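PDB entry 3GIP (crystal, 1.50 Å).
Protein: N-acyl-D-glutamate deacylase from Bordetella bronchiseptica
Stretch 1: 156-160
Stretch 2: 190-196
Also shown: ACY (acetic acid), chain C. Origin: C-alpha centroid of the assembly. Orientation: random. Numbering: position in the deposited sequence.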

ATOM      1  N   ASP A 156      11.557  -3.744  27.122  1.00 21.81           N
ATOM      2  CA  ASP A 156      11.376  -5.154  26.798  1.00 22.03           C
ATOM      3  C   ASP A 156      10.098  -5.251  25.973  1.00 22.21           C
ATOM      4  O   ASP A 156       9.011  -5.468  26.511  1.00 22.38           O
ATOM      5  CB  ASP A 156      11.242  -6.004  28.061  1.00 24.05           C
ATOM      6  CG  ASP A 156      10.973  -7.465  27.747  1.00 25.11           C
ATOM      7  OD1 ASP A 156      11.038  -7.833  26.554  1.00 25.40           O
ATOM      8  OD2 ASP A 156      10.700  -8.246  28.684  1.00 26.48           O
ATOM      9  N   PRO A 157      10.220  -5.092  24.645  1.00 22.41           N
ATOM     10  CA  PRO A 157       9.084  -5.149  23.722  1.00 22.34           C
ATOM     11  C   PRO A 157       8.356  -6.489  23.630  1.00 22.39           C
ATOM     12  O   PRO A 157       7.415  -6.633  22.850  1.00 23.66           O
ATOM     13  CB  PRO A 157       9.704  -4.723  22.394  1.00 23.19           C
ATOM     14  CG  PRO A 157      11.095  -5.251  22.495  1.00 23.72           C
ATOM     15  CD  PRO A 157      11.482  -4.890  23.909  1.00 22.95           C
ATOM     16  N   GLN A 158       8.782  -7.466  24.423  1.00 23.00           N
ATOM     17  CA  GLN A 158       8.135  -8.772  24.408  1.00 23.46           C
ATOM     18  C   GLN A 158       7.207  -8.953  25.608  1.00 22.97           C
ATOM     19  O   GLN A 158       6.544  -9.981  25.742  1.00 21.57           O
ATOM     20  CB  GLN A 158       9.185  -9.885  24.399  1.00 27.01           C
ATOM     21  CG  GLN A 158      10.098  -9.868  23.183  1.00 32.77           C
ATOM     22  CD  GLN A 158       9.330  -9.910  21.874  1.00 36.36           C
ATOM     23  OE1 GLN A 158       8.509 -10.801  21.650  1.00 39.17           O
ATOM     24  NE2 GLN A 158       9.598  -8.944  20.999  1.00 38.38           N
ATOM     25  N   ALA A 159       7.153  -7.947  26.473  1.00 22.33           N
ATOM     26  CA  ALA A 159       6.313  -8.020  27.663  1.00 22.84           C
ATOM     27  C   ALA A 159       5.007  -7.254  27.502  1.00 23.77           C
ATOM     28  O   ALA A 159       4.740  -6.664  26.453  1.00 23.00           O
ATOM     29  CB  ALA A 159       7.079  -7.480  28.868  1.00 23.94           C
ATOM     30  N   ALA A 160       4.189  -7.290  28.548  1.00 23.52           N
ATOM     31  CA  ALA A 160       2.929  -6.564  28.557  1.00 23.48           C
ATOM     32  C   ALA A 160       3.332  -5.153  28.963  1.00 22.92           C
ATOM     33  O   ALA A 160       4.187  -4.971  29.828  1.00 23.35           O
ATOM     34  CB  ALA A 160       1.977  -7.164  29.580  1.00 25.01           C
ATOM     35  N   TYR A 190       3.162 -10.395  13.341  1.00 16.06           N
ATOM     36  CA  TYR A 190       4.598 -10.229  13.560  1.00 16.70           C
ATOM     37  C   TYR A 190       4.968  -9.805  14.975  1.00 17.37           C
ATOM     38  O   TYR A 190       4.143  -9.283  15.725  1.00 18.05           O
ATOM     39  CB  TYR A 190       5.160  -9.153  12.630  1.00 17.22           C
ATOM     40  CG  TYR A 190       4.909  -9.360  11.162  1.00 17.11           C
ATOM     41  CD1 TYR A 190       5.339 -10.514  10.517  1.00 18.12           C
ATOM     42  CD2 TYR A 190       4.281  -8.372  10.402  1.00 18.10           C
ATOM     43  CE1 TYR A 190       5.154 -10.681   9.148  1.00 18.63           C
ATOM     44  CE2 TYR A 190       4.093  -8.527   9.036  1.00 18.42           C
ATOM     45  CZ  TYR A 190       4.534  -9.684   8.416  1.00 18.31           C
ATOM     46  OH  TYR A 190       4.355  -9.841   7.060  1.00 17.21           O
ATOM     47  N   GLN A 191       6.231 -10.023  15.318  1.00 17.96           N
ATOM     48  CA  GLN A 191       6.745  -9.601  16.611  1.00 17.28           C
ATOM     49  C   GLN A 191       7.173  -8.160  16.376  1.00 17.48           C
ATOM     50  O   GLN A 191       7.648  -7.818  15.291  1.00 17.85           O
ATOM     51  CB  GLN A 191       7.958 -10.442  17.012  1.00 18.96           C
ATOM     52  CG  GLN A 191       7.623 -11.870  17.383  1.00 22.03           C
ATOM     53  CD  GLN A 191       6.645 -11.950  18.535  1.00 25.53           C
ATOM     54  OE1 GLN A 191       6.867 -11.366  19.598  1.00 28.09           O
ATOM     55  NE2 GLN A 191       5.553 -12.678  18.335  1.00 27.98           N
ATOM     56  N   PRO A 192       7.015  -7.288  17.382  1.00 16.93           N
ATOM     57  CA  PRO A 192       6.472  -7.545  18.719  1.00 18.19           C
ATOM     58  C   PRO A 192       4.970  -7.271  18.837  1.00 18.02           C
ATOM     59  O   PRO A 192       4.374  -7.488  19.892  1.00 18.07           O
ATOM     60  CB  PRO A 192       7.284  -6.597  19.585  1.00 17.60           C
ATOM     61  CG  PRO A 192       7.342  -5.380  18.704  1.00 17.81           C
ATOM     62  CD  PRO A 192       7.649  -5.958  17.327  1.00 18.66           C
ATOM     63  N   GLY A 193       4.361  -6.794  17.754  1.00 17.68           N
ATOM     64  CA  GLY A 193       2.939  -6.487  17.784  1.00 17.78           C
ATOM     65  C   GLY A 193       2.032  -7.613  18.248  1.00 17.36           C
ATOM     66  O   GLY A 193       1.019  -7.371  18.905  1.00 17.08           O
ATOM     67  N   ALA A 194       2.397  -8.844  17.912  1.00 17.60           N
ATOM     68  CA  ALA A 194       1.611 -10.015  18.280  1.00 17.08           C
ATOM     69  C   ALA A 194       1.402 -10.157  19.786  1.00 18.12           C
ATOM     70  O   ALA A 194       0.443 -10.790  20.231  1.00 19.44           O
ATOM     71  CB  ALA A 194       2.276 -11.271  17.728  1.00 18.47           C
ATOM     72  N   VAL A 195       2.305  -9.570  20.567  1.00 17.75           N
ATOM     73  CA  VAL A 195       2.223  -9.642  22.023  1.00 18.85           C
ATOM     74  C   VAL A 195       1.085  -8.791  22.582  1.00 19.00           C
ATOM     75  O   VAL A 195       0.569  -9.065  23.668  1.00 20.42           O
ATOM     76  CB  VAL A 195       3.553  -9.173  22.666  1.00 19.96           C
ATOM     77  CG1 VAL A 195       3.453  -9.221  24.184  1.00 19.77           C
ATOM     78  CG2 VAL A 195       4.698 -10.047  22.181  1.00 21.26           C
ATOM     79  N   ALA A 196       0.690  -7.771  21.829  1.00 18.56           N
ATOM     80  CA  ALA A 196      -0.368  -6.858  22.256  1.00 18.75           C
ATOM     81  C   ALA A 196      -1.727  -7.514  22.472  1.00 19.81           C
ATOM     82  O   ALA A 196      -2.118  -8.434  21.749  1.00 19.63           O
ATOM     83  CB  ALA A 196      -0.502  -5.717  21.248  1.00 19.03           C
TER
HETATM   84  C   ACY C 481       3.508  -7.605   4.510  1.00 20.01           C
HETATM   85  O   ACY C 481       3.385  -7.908   5.675  1.00 19.58           O
HETATM   86  OXT ACY C 481       2.493  -7.035   3.862  1.00 21.33           O
HETATM   87  CH3 ACY C 481       4.801  -7.867   3.794  1.00 20.16           C

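Two loops meet here over a small area, 229 Å² counting both sides, and the contact rests on two prolines, a valine and a glutamine, Q158, which has more area covered than any other residue. Each stretch first organises itself, and the side chains that meet are carried on those local folds.

In the first stretch a type I beta turn runs from D156 to A159, closed by the backbone hydrogen bond from A159 N to D156 O at 3.1 Å. D156 does not touch the other stretch; its work is internal. With chi1 at 177° (t) and chi2 at 8°, its carboxylate lies over the turn, and OD1 accepts a hydrogen bond from Q158 N at 3.1 Å. Aspartate is short enough to reach a backbone NH two residues ahead, and P157 suits the next position because its ring holds phi at -64°, as the turn asks.

The second stretch is also pinned from within. A cis peptide bond precedes P192, a geometry proline tolerates far better than other residues, and the chain then enters a short 3-10 segment over 193-195. A194 N donates to Y190 O at 2.8 Å and V195 N to P192 O at 3.0 Å, so P192 and V195 are held close together in space. Both direct CA-to-CB toward the first stretch, whereas G193 between them touches nothing there.

The apolar centre is proline on proline. P157 CB lies 4.2 Å from P192 CB, and P157 O approaches P192 CB to 3.3 Å, so backbone as well as ring carbon takes part. P192 is buried in the whole assembly; its compact ring brings a rigid surface with little conformational freedom to lose, and both rings have the C-gamma endo pucker.

V195 extends this surface. At chi1 179° (t) its two methyls spread over the turn: CG1 sits 3.5 Å from Q158 O and 3.7 Å from A159 O, while CG2 lies 4.4 Å from P157 O. The branched side chain packs its methyls along a run of turn carbonyls, a contact of shape and not of hydrogen bonding. A159 brings little beyond its backbone, since its CB points away.

The glutamines show how long side chains can return to a contact. Q158 starts away from the second stretch and Q191 starts sideways, yet the ends of both come nearer. Each adopts an m, m conformation, with chi1 and chi2 at -61° and -55° in Q158 and at -71° and -59° in Q191, which folds the chain back so that the amide ends of these two exposed residues meet. The modelled Q158 OE1 and Q191 OE1 are 2.7 Å apart, but one amide or the other is probably turned over in the model, and the pairing stays open.

Y190 lies beyond the interface. Its OH donates a 2.6 Å hydrogen bond to O of the acetic acid, probably a crystallisation component. The rule to read is economical: fix each loop internally, pack proline and valine carbons against the facing turn, and let long side chains fold back to meet.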